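Local coordinates for CENP-V/GFA domain-containing protein (Rhodobacter sphaeroides 2.4.1, PDB 3FAC) that is of unknown function but belongs to the Gfa family, so it probably binds zinc and may act as a carbon-sulfur lyase, at residues A38-L43 and P85-V90; I12-L17 and S44-V49; N54-Q59 and H67-T72. One frame throughout, in Å; residues are numbered along the deposited sequence.

Interaction 1: residues A38-L43 and P85-V90; sequences AATARL and PEEYGV
Strands 38-42 and 87-90 run antiparallel, axes 4.5 Å apart at closest approach and 151° between their directions; 38-42 is an outermost strand of the five-stranded sheet. Val90 N donates to Ala39 O at 3.1 Å, nearly straight at 166° and in the carbonyl plane, whereas the return bond, Ala39 N to Val90 O at 3.3 Å, is weak. Further along, Tyr88 N reaches Ala41 O at 2.9 Å but is bent to 131°. Beyond the Arg42-Glu87 pair, Leu43 N bonds to Glu86 O from above the carbonyl plane.

Leu43 buries more area here than any other residue. Its CG stands anti to its own carbonyl carbon, and the side chain crosses Tyr88 at about a right angle, placing CD2 over one ring face in a CH-pi contact 3.9 Å from the centroid. The other branch, CD1, sits 3.3 Å from Pro85 O. Thr40 points to the opposite side of the sheet, where its CG2 methyl is crowded 2.9 Å from Glu87 OE2, with Thr40 OG1 4.1 Å from the same oxygen.

This end of the junction therefore depends on Leu43, held by its N-H and by CD2 on a ring that His78 of strand 76-80 meets edge-to-face.

Interaction 2: residues I12-L17 and S44-V49; sequences IEVELL and SDLRVV
Arg47 O accepts the shortest hydrogen bond between 12-17 and 44-49, from Glu13 N at 2.7 Å and in the carbonyl plane. The return bond, Arg47 N to Glu13 O at 2.9 Å, comes in from above that carbonyl's plane. Together they define the hydrogen-bonded pair of an antiparallel sheet in which strand 11-14 lies between strands 2-4 and 46-50. Two residues on, Glu15 N bonds to Asp45 O at 3.0 Å. One water lies within bonding distance of both Glu13 O and Asp45 O, two acceptors that cannot pair directly, and a second joins Glu15 O to Asp45 OD2.

The Glu13 and Arg47 side chains lie alongside each other, pointing the same way. Glu13 bends at chi2 and Arg47 at chi3, so that NH1 meets OE2 in a weak salt bridge, 3.4 Å long but straight at 173°. OE2 lies in the guanidinium plane, although the carboxylate is turned 87° against it, and Glu13 CB covers one guanidinium face. An alanine here would remove the carboxylate and CG while keeping CB, and would probably leave the Arg47 guanidinium less firmly positioned.

The face of the sheet opposite Glu13 and Arg47 carries the non-hydrogen-bonded pairs Ile12-Val48 and Val14-Leu46 and packs against Ala41, Tyr88 and Val90 of the five-stranded sheet. There Val14, its CG2 anti to the backbone N, sets that methyl 4.0 Å from Leu46 CB.

Interaction 3: residues N54-Q59 and H67-T72; sequences NLTLYQ and HWFCRT
Trp68 lies on the second strand of a beta hairpin, 55-58 followed by 66-70, whose 55-58 strand is outermost in the five-stranded sheet. The segment axes diverge from antiparallel, at 150°. Trp68 CB starts 3.8 Å from Thr56 O, and CG stands anti to the residue's own carbonyl carbon. From there the indole lies alongside Leu57, its partner in a non-hydrogen-bonded pair. CE3 and CZ3 meet the root of that leucine, with CZ3 3.5 Å from Leu57 CB. Leu57 CD1 comes over the face of the six-membered ring, 3.8 Å from its centroid and only 8° off the normal, so CE2 and CZ2 also lie beneath this methyl. At the far end, Trp68 CH2 approaches both methyls of Leu57, 4.1 Å from Leu57 CD2. His78 stacks on the Trp68 ring.

The opposite side of the hairpin repeats the arrangement with Thr56, whose CB sits over one face of the Phe69 ring, 3.6 Å from its centroid. These two form a hydrogen-bonded pair, with Thr56 N to Phe69 O at 2.7 Å. Beside them His67 pairs with Tyr58, and both rings meet Phe30 and Phe60.

Cys70 touches Cys5 and Cys7, between which a disulfide is seen. Asn54 bonds to the residues after the strand: Arg71 N donates to Asn54 O nearly along the C=O axis, and Thr72 OG1 donates to an in-plane lone pair of Asn54 OD1 at 3.1 Å.

Interactions 1 and 3 are opposite margins of one five-stranded antiparallel sheet, about 16 Å apart between centres and not touching. Interaction 2 belongs to the three-stranded sheet packed against it. Interactions 1 and 2 touch directly: Ala41 CB packs on Val14 CG2, Tyr88 on Leu46, and Thr40 O probably accepts a hydrogen bond from Leu17 N, so their segments, alternating along the chain, interlock the two sheets. Both are partly buried, and their apolar side chains meet between the sheets, whereas the Glu13-Arg47 ion pair lies on the other face. Interaction 3, nested within the loop closed by interaction 1, is a surface contact with regular backbone bonds and aliphatic CH-pi contacts on both faces.

Interaction 1: residues A38-L43 and P85-V90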
loop_
_atom_site.group_PDB
_atom_site.type_symbol
_atom_site.label_atom_id
_atom_site.label_comp_id
_atom_site.label_asym_id
_atom_site.label_seq_id
_atom_site.Cartn_x
_atom_site.Cartn_y
_atom_site.Cartn_z
ATOM N N ALA A 38 -5.274 -4.035 0.412
ATOM C CA ALA A 38 -4.905 -2.823 1.128
ATOM C C ALA A 38 -5.677 -2.570 2.422
ATOM O O ALA A 38 -6.706 -3.194 2.689
ATOM C CB ALA A 38 -5.045 -1.620 0.202
ATOM N N ALA A 39 -5.144 -1.646 3.217
ATOM C CA ALA A 39 -5.726 -1.227 4.490
ATOM C C ALA A 39 -5.428 0.265 4.604
ATOM O O ALA A 39 -4.358 0.713 4.199
ATOM C CB ALA A 39 -5.087 -1.985 5.638
ATOM N N THR A 40 -6.365 1.031 5.152
ATOM C CA THR A 40 -6.201 2.480 5.270
ATOM C C THR A 40 -5.216 2.959 6.341
ATOM O O THR A 40 -4.837 2.207 7.236
ATOM C CB THR A 40 -7.571 3.158 5.520
ATOM O OG1 THR A 40 -8.472 2.815 4.461
ATOM C CG2 THR A 40 -7.427 4.671 5.565
ATOM N N ALA A 41 -4.805 4.222 6.225
ATOM C CA ALA A 41 -3.887 4.853 7.169
ATOM C C ALA A 41 -3.868 6.372 6.965
ATOM O O ALA A 41 -3.689 6.850 5.848
ATOM C CB ALA A 41 -2.487 4.286 6.995
ATOM N N ARG A 42 -4.060 7.126 8.046
ATOM C CA ARG A 42 -4.053 8.586 7.967
ATOM C C ARG A 42 -2.711 9.071 7.425
ATOM O O ARG A 42 -1.683 8.428 7.639
ATOM C CB ARG A 42 -4.278 9.200 9.352
ATOM C CG ARG A 42 -5.558 8.774 10.052
ATOM C CD ARG A 42 -5.596 9.322 11.474
ATOM N NE ARG A 42 -6.770 8.877 12.220
ATOM C CZ ARG A 42 -8.018 9.264 11.963
ATOM N NH1 ARG A 42 -8.264 10.112 10.974
ATOM N NH2 ARG A 42 -9.022 8.801 12.701
ATOM N N LEU A 43 -2.724 10.206 6.729
ATOM C CA LEU A 43 -1.501 10.778 6.168
ATOM C C LEU A 43 -0.420 10.934 7.226
ATOM O O LEU A 43 0.754 10.656 6.977
ATOM C CB LEU A 43 -1.775 12.154 5.556
ATOM C CG LEU A 43 -2.507 12.263 4.219
ATOM C CD1 LEU A 43 -2.605 13.732 3.827
ATOM C CD2 LEU A 43 -1.759 11.477 3.150
ATOM N N PRO A 85 -7.771 12.058 -0.209
ATOM C CA PRO A 85 -6.397 12.579 -0.213
ATOM C C PRO A 85 -5.715 12.619 1.160
ATOM O O PRO A 85 -4.536 12.967 1.265
ATOM C CB PRO A 85 -6.564 13.971 -0.816
ATOM C CG PRO A 85 -7.691 13.770 -1.782
ATOM C CD PRO A 85 -8.666 12.953 -0.964
ATOM N N GLU A 86 -6.458 12.268 2.206
ATOM C CA GLU A 86 -5.916 12.258 3.561
ATOM C C GLU A 86 -5.659 10.832 4.033
ATOM O O GLU A 86 -5.435 10.592 5.218
ATOM C CB GLU A 86 -6.882 12.948 4.528
ATOM C CG GLU A 86 -6.963 14.454 4.368
ATOM C CD GLU A 86 -5.645 15.140 4.670
ATOM O OE1 GLU A 86 -5.103 14.937 5.779
ATOM O OE2 GLU A 86 -5.152 15.888 3.799
ATOM N N GLU A 87 -5.700 9.887 3.103
ATOM C CA GLU A 87 -5.465 8.491 3.440
ATOM C C GLU A 87 -4.417 7.852 2.541
ATOM O O GLU A 87 -4.073 8.374 1.482
ATOM C CB GLU A 87 -6.756 7.669 3.323
ATOM C CG GLU A 87 -7.866 8.058 4.271
ATOM C CD GLU A 87 -9.039 7.099 4.198
ATOM O OE1 GLU A 87 -9.473 6.772 3.074
ATOM O OE2 GLU A 87 -9.531 6.675 5.265
ATOM N N TYR A 88 -3.926 6.705 2.985
ATOM C CA TYR A 88 -2.940 5.940 2.250
ATOM C C TYR A 88 -3.476 4.521 2.158
ATOM O O TYR A 88 -4.189 4.065 3.049
ATOM C CB TYR A 88 -1.605 5.897 2.998
ATOM C CG TYR A 88 -0.698 7.093 2.829
ATOM C CD1 TYR A 88 -0.220 7.466 1.574
ATOM C CD2 TYR A 88 -0.253 7.806 3.938
ATOM C CE1 TYR A 88 0.689 8.519 1.431
ATOM C CE2 TYR A 88 0.653 8.856 3.809
ATOM C CZ TYR A 88 1.122 9.205 2.556
ATOM O OH TYR A 88 2.034 10.229 2.437
ATOM N N GLY A 89 -3.142 3.836 1.074
ATOM C CA GLY A 89 -3.554 2.459 0.910
ATOM C C GLY A 89 -2.259 1.689 1.039
ATOM O O GLY A 89 -1.339 1.902 0.252
ATOM N N VAL A 90 -2.167 0.810 2.031
ATOM C CA VAL A 90 -0.942 0.049 2.248
ATOM C C VAL A 90 -1.056 -1.421 1.872
ATOM O O VAL A 90 -2.092 -2.054 2.087
ATOM C CB VAL A 90 -0.493 0.132 3.725
ATOM C CG1 VAL A 90 0.822 -0.615 3.919
ATOM C CG2 VAL A 90 -0.337 1.575 4.140
#

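Interaction 2: residues I12-L17 and S44-V49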
loop_
_atom_site.group_PDB
_atom_site.type_symbol
_atom_site.label_atom_id
_atom_site.label_comp_id
_atom_site.label_asym_id
_atom_site.label_seq_id
_atom_site.Cartn_x
_atom_site.Cartn_y
_atom_site.Cartn_z
ATOM N N ILE A 12 8.848 1.354 5.469
ATOM C CA ILE A 12 7.931 2.363 5.962
ATOM C C ILE A 12 7.612 2.105 7.431
ATOM O O ILE A 12 7.953 1.055 7.983
ATOM C CB ILE A 12 6.617 2.376 5.153
ATOM C CG1 ILE A 12 5.941 1.007 5.224
ATOM C CG2 ILE A 12 6.899 2.748 3.707
ATOM C CD1 ILE A 12 4.559 0.978 4.600
ATOM N N GLU A 13 6.970 3.085 8.056
ATOM C CA GLU A 13 6.567 3.010 9.456
ATOM C C GLU A 13 5.132 3.519 9.432
ATOM O O GLU A 13 4.903 4.725 9.344
ATOM C CB GLU A 13 7.451 3.937 10.295
ATOM C CG GLU A 13 7.731 3.455 11.709
ATOM C CD GLU A 13 6.553 3.617 12.643
ATOM O OE1 GLU A 13 5.469 3.068 12.346
ATOM O OE2 GLU A 13 6.716 4.294 13.683
ATOM N N VAL A 14 4.164 2.610 9.498
ATOM C CA VAL A 14 2.764 3.024 9.428
ATOM C C VAL A 14 1.830 2.496 10.514
ATOM O O VAL A 14 1.988 1.382 11.011
ATOM C CB VAL A 14 2.163 2.655 8.045
ATOM C CG1 VAL A 14 2.211 1.156 7.838
ATOM C CG2 VAL A 14 0.741 3.163 7.937
ATOM N N GLU A 15 0.854 3.324 10.875
ATOM C CA GLU A 15 -0.150 2.977 11.871
ATOM C C GLU A 15 -1.471 2.855 11.124
ATOM O O GLU A 15 -1.937 3.825 10.524
ATOM C CB GLU A 15 -0.268 4.076 12.929
ATOM C CG GLU A 15 0.996 4.325 13.738
ATOM C CD GLU A 15 1.434 3.108 14.532
ATOM O OE1 GLU A 15 0.583 2.528 15.241
ATOM O OE2 GLU A 15 2.628 2.735 14.452
ATOM N N LEU A 16 -2.068 1.668 11.153
ATOM C CA LEU A 16 -3.329 1.439 10.459
ATOM C C LEU A 16 -4.496 2.121 11.149
ATOM O O LEU A 16 -4.627 2.064 12.368
ATOM C CB LEU A 16 -3.616 -0.060 10.356
ATOM C CG LEU A 16 -2.546 -0.910 9.674
ATOM C CD1 LEU A 16 -2.993 -2.363 9.679
ATOM C CD2 LEU A 16 -2.311 -0.415 8.253
ATOM N N LEU A 17 -5.348 2.758 10.355
ATOM C CA LEU A 17 -6.513 3.448 10.884
ATOM C C LEU A 17 -7.419 2.510 11.669
ATOM O O LEU A 17 -7.668 2.726 12.853
ATOM C CB LEU A 17 -7.316 4.081 9.749
ATOM C CG LEU A 17 -8.651 4.710 10.160
ATOM C CD1 LEU A 17 -8.408 5.844 11.149
ATOM C CD2 LEU A 17 -9.375 5.221 8.926
ATOM N N SER A 44 -0.824 11.393 8.407
ATOM C CA SER A 44 0.111 11.597 9.505
ATOM C C SER A 44 0.472 10.308 10.244
ATOM O O SER A 44 1.120 10.349 11.289
ATOM C CB SER A 44 -0.458 12.627 10.487
ATOM O OG SER A 44 -1.794 12.316 10.837
ATOM N N ASP A 45 0.056 9.164 9.704
ATOM C CA ASP A 45 0.374 7.886 10.330
ATOM C C ASP A 45 1.369 7.063 9.513
ATOM O O ASP A 45 1.764 5.975 9.928
ATOM C CB ASP A 45 -0.896 7.059 10.564
ATOM C CG ASP A 45 -1.774 7.630 11.665
ATOM O OD1 ASP A 45 -1.241 7.955 12.748
ATOM O OD2 ASP A 45 -3.000 7.744 11.453
ATOM N N LEU A 46 1.781 7.580 8.358
ATOM C CA LEU A 46 2.727 6.861 7.509
ATOM C C LEU A 46 4.024 7.644 7.308
ATOM O O LEU A 46 4.012 8.819 6.946
ATOM C CB LEU A 46 2.077 6.535 6.155
ATOM C CG LEU A 46 2.816 5.608 5.178
ATOM C CD1 LEU A 46 1.816 4.999 4.211
ATOM C CD2 LEU A 46 3.900 6.371 4.426
ATOM N N ARG A 47 5.144 6.970 7.538
ATOM C CA ARG A 47 6.456 7.583 7.410
ATOM C C ARG A 47 7.431 6.662 6.669
ATOM O O ARG A 47 7.626 5.512 7.057
ATOM C CB ARG A 47 6.997 7.908 8.806
ATOM C CG ARG A 47 8.239 8.782 8.807
ATOM C CD ARG A 47 8.713 9.133 10.220
ATOM N NE ARG A 47 9.535 8.089 10.834
ATOM C CZ ARG A 47 9.070 7.109 11.605
ATOM N NH1 ARG A 47 7.772 7.020 11.870
ATOM N NH2 ARG A 47 9.911 6.220 12.123
ATOM N N VAL A 48 8.033 7.172 5.599
ATOM C CA VAL A 48 8.999 6.408 4.815
ATOM C C VAL A 48 10.338 6.400 5.551
ATOM O O VAL A 48 11.038 7.409 5.604
ATOM C CB VAL A 48 9.182 7.028 3.412
ATOM C CG1 VAL A 48 10.294 6.311 2.656
ATOM C CG2 VAL A 48 7.877 6.938 2.640
ATOM N N VAL A 49 10.686 5.249 6.118
ATOM C CA VAL A 49 11.920 5.093 6.881
ATOM C C VAL A 49 13.180 5.140 6.019
ATOM O O VAL A 49 14.123 5.874 6.325
ATOM C CB VAL A 49 11.893 3.773 7.680
ATOM C CG1 VAL A 49 13.142 3.649 8.533
ATOM C CG2 VAL A 49 10.654 3.735 8.558
HETATM O O HOH W 1 3.758 5.728 11.716
HETATM O O HOH W 2 -3.700 5.571 10.587
#

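Interaction 3: residues N54-Q59 and H67-T72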
loop_
_atom_site.group_PDB
_atom_site.type_symbol
_atom_site.label_atom_id
_atom_site.label_comp_id
_atom_site.label_asym_id
_atom_site.label_seq_id
_atom_site.Cartn_x
_atom_site.Cartn_y
_atom_site.Cartn_z
ATOM N N ASN A 54 14.426 5.040 -3.939
ATOM C CA ASN A 54 14.262 3.823 -4.729
ATOM C C ASN A 54 12.806 3.531 -5.076
ATOM O O ASN A 54 12.495 2.489 -5.650
ATOM C CB ASN A 54 14.875 2.640 -3.975
ATOM C CG ASN A 54 15.182 1.466 -4.878
ATOM O OD1 ASN A 54 14.379 0.544 -5.020
ATOM N ND2 ASN A 54 16.352 1.498 -5.504
ATOM N N LEU A 55 11.915 4.456 -4.730
ATOM C CA LEU A 55 10.499 4.286 -5.022
ATOM C C LEU A 55 10.080 4.990 -6.303
ATOM O O LEU A 55 10.594 6.053 -6.636
ATOM C CB LEU A 55 9.646 4.807 -3.866
ATOM C CG LEU A 55 9.421 3.863 -2.682
ATOM C CD1 LEU A 55 8.606 4.590 -1.616
ATOM C CD2 LEU A 55 8.692 2.598 -3.150
ATOM N N THR A 56 9.142 4.385 -7.025
ATOM C CA THR A 56 8.643 4.968 -8.260
ATOM C C THR A 56 7.216 5.461 -8.078
ATOM O O THR A 56 6.386 4.802 -7.446
ATOM C CB THR A 56 8.675 3.961 -9.417
ATOM O OG1 THR A 56 10.033 3.579 -9.675
ATOM C CG2 THR A 56 8.080 4.588 -10.676
ATOM N N LEU A 57 6.939 6.630 -8.635
ATOM C CA LEU A 57 5.621 7.234 -8.540
ATOM C C LEU A 57 4.844 7.016 -9.827
ATOM O O LEU A 57 5.361 7.232 -10.924
ATOM C CB LEU A 57 5.758 8.733 -8.271
ATOM C CG LEU A 57 4.499 9.585 -8.408
ATOM C CD1 LEU A 57 3.456 9.156 -7.376
ATOM C CD2 LEU A 57 4.872 11.040 -8.224
ATOM N N TYR A 58 3.600 6.584 -9.687
ATOM C CA TYR A 58 2.753 6.359 -10.843
ATOM C C TYR A 58 1.412 7.051 -10.670
ATOM O O TYR A 58 0.731 6.864 -9.662
ATOM C CB TYR A 58 2.521 4.869 -11.062
ATOM C CG TYR A 58 1.644 4.588 -12.259
ATOM C CD1 TYR A 58 2.031 4.991 -13.539
ATOM C CD2 TYR A 58 0.434 3.913 -12.119
ATOM C CE1 TYR A 58 1.232 4.725 -14.650
ATOM C CE2 TYR A 58 -0.371 3.641 -13.223
ATOM C CZ TYR A 58 0.036 4.050 -14.484
ATOM O OH TYR A 58 -0.752 3.777 -15.578
ATOM N N GLN A 59 1.047 7.851 -11.667
ATOM C CA GLN A 59 -0.214 8.583 -11.667
ATOM C C GLN A 59 -0.931 8.353 -12.990
ATOM O O GLN A 59 -0.289 8.110 -14.013
ATOM C CB GLN A 59 0.042 10.080 -11.498
ATOM C CG GLN A 59 0.401 10.520 -10.093
ATOM C CD GLN A 59 0.794 11.986 -10.044
ATOM O OE1 GLN A 59 1.929 12.346 -10.353
ATOM N NE2 GLN A 59 -0.154 12.840 -9.677
ATOM N N HIS A 67 0.463 6.408 -6.590
ATOM C CA HIS A 67 0.861 5.026 -6.376
ATOM C C HIS A 67 2.383 4.904 -6.362
ATOM O O HIS A 67 3.052 5.400 -7.262
ATOM C CB HIS A 67 0.275 4.157 -7.491
ATOM C CG HIS A 67 -1.177 4.412 -7.755
ATOM N ND1 HIS A 67 -2.153 4.217 -6.803
ATOM C CD2 HIS A 67 -1.819 4.845 -8.867
ATOM C CE1 HIS A 67 -3.334 4.517 -7.316
ATOM N NE2 HIS A 67 -3.159 4.900 -8.568
ATOM N N TRP A 68 2.932 4.253 -5.342
ATOM C CA TRP A 68 4.379 4.079 -5.261
ATOM C C TRP A 68 4.742 2.603 -5.279
ATOM O O TRP A 68 3.994 1.765 -4.775
ATOM C CB TRP A 68 4.943 4.697 -3.983
ATOM C CG TRP A 68 4.422 6.054 -3.671
ATOM C CD1 TRP A 68 3.257 6.355 -3.028
ATOM C CD2 TRP A 68 5.031 7.304 -4.005
ATOM N NE1 TRP A 68 3.102 7.715 -2.939
ATOM C CE2 TRP A 68 4.177 8.323 -3.533
ATOM C CE3 TRP A 68 6.216 7.663 -4.659
ATOM C CZ2 TRP A 68 4.470 9.685 -3.695
ATOM C CZ3 TRP A 68 6.510 9.022 -4.821
ATOM C CH2 TRP A 68 5.638 10.013 -4.340
ATOM N N PHE A 69 5.891 2.290 -5.870
ATOM C CA PHE A 69 6.371 0.916 -5.926
ATOM C C PHE A 69 7.891 0.918 -6.022
ATOM O O PHE A 69 8.484 1.814 -6.623
ATOM C CB PHE A 69 5.739 0.167 -7.110
ATOM C CG PHE A 69 6.261 0.580 -8.459
ATOM C CD1 PHE A 69 7.479 0.096 -8.931
ATOM C CD2 PHE A 69 5.521 1.432 -9.272
ATOM C CE1 PHE A 69 7.952 0.450 -10.190
ATOM C CE2 PHE A 69 5.987 1.794 -10.535
ATOM C CZ PHE A 69 7.205 1.301 -10.995
ATOM N N CYS A 70 8.514 -0.075 -5.401
ATOM C CA CYS A 70 9.966 -0.204 -5.398
ATOM C C CYS A 70 10.504 -0.460 -6.807
ATOM O O CYS A 70 10.083 -1.399 -7.471
ATOM C CB CYS A 70 10.364 -1.346 -4.465
ATOM S SG CYS A 70 12.135 -1.629 -4.362
ATOM N N ARG A 71 11.441 0.370 -7.259
ATOM C CA ARG A 71 12.005 0.230 -8.605
ATOM C C ARG A 71 12.831 -1.041 -8.800
ATOM O O ARG A 71 13.056 -1.471 -9.931
ATOM C CB ARG A 71 12.874 1.450 -8.948
ATOM C CG ARG A 71 14.147 1.549 -8.120
ATOM C CD ARG A 71 14.784 2.936 -8.189
ATOM N NE ARG A 71 15.288 3.262 -9.519
ATOM C CZ ARG A 71 16.341 2.685 -10.095
ATOM N NH1 ARG A 71 17.022 1.738 -9.458
ATOM N NH2 ARG A 71 16.715 3.055 -11.315
ATOM N N THR A 72 13.272 -1.645 -7.702
ATOM C CA THR A 72 14.095 -2.846 -7.782
ATOM C C THR A 72 13.296 -4.144 -7.814
ATOM O O THR A 72 13.427 -4.929 -8.755
ATOM C CB THR A 72 15.099 -2.907 -6.608
ATOM O OG1 THR A 72 15.869 -1.703 -6.582
ATOM C CG2 THR A 72 16.049 -4.080 -6.773
#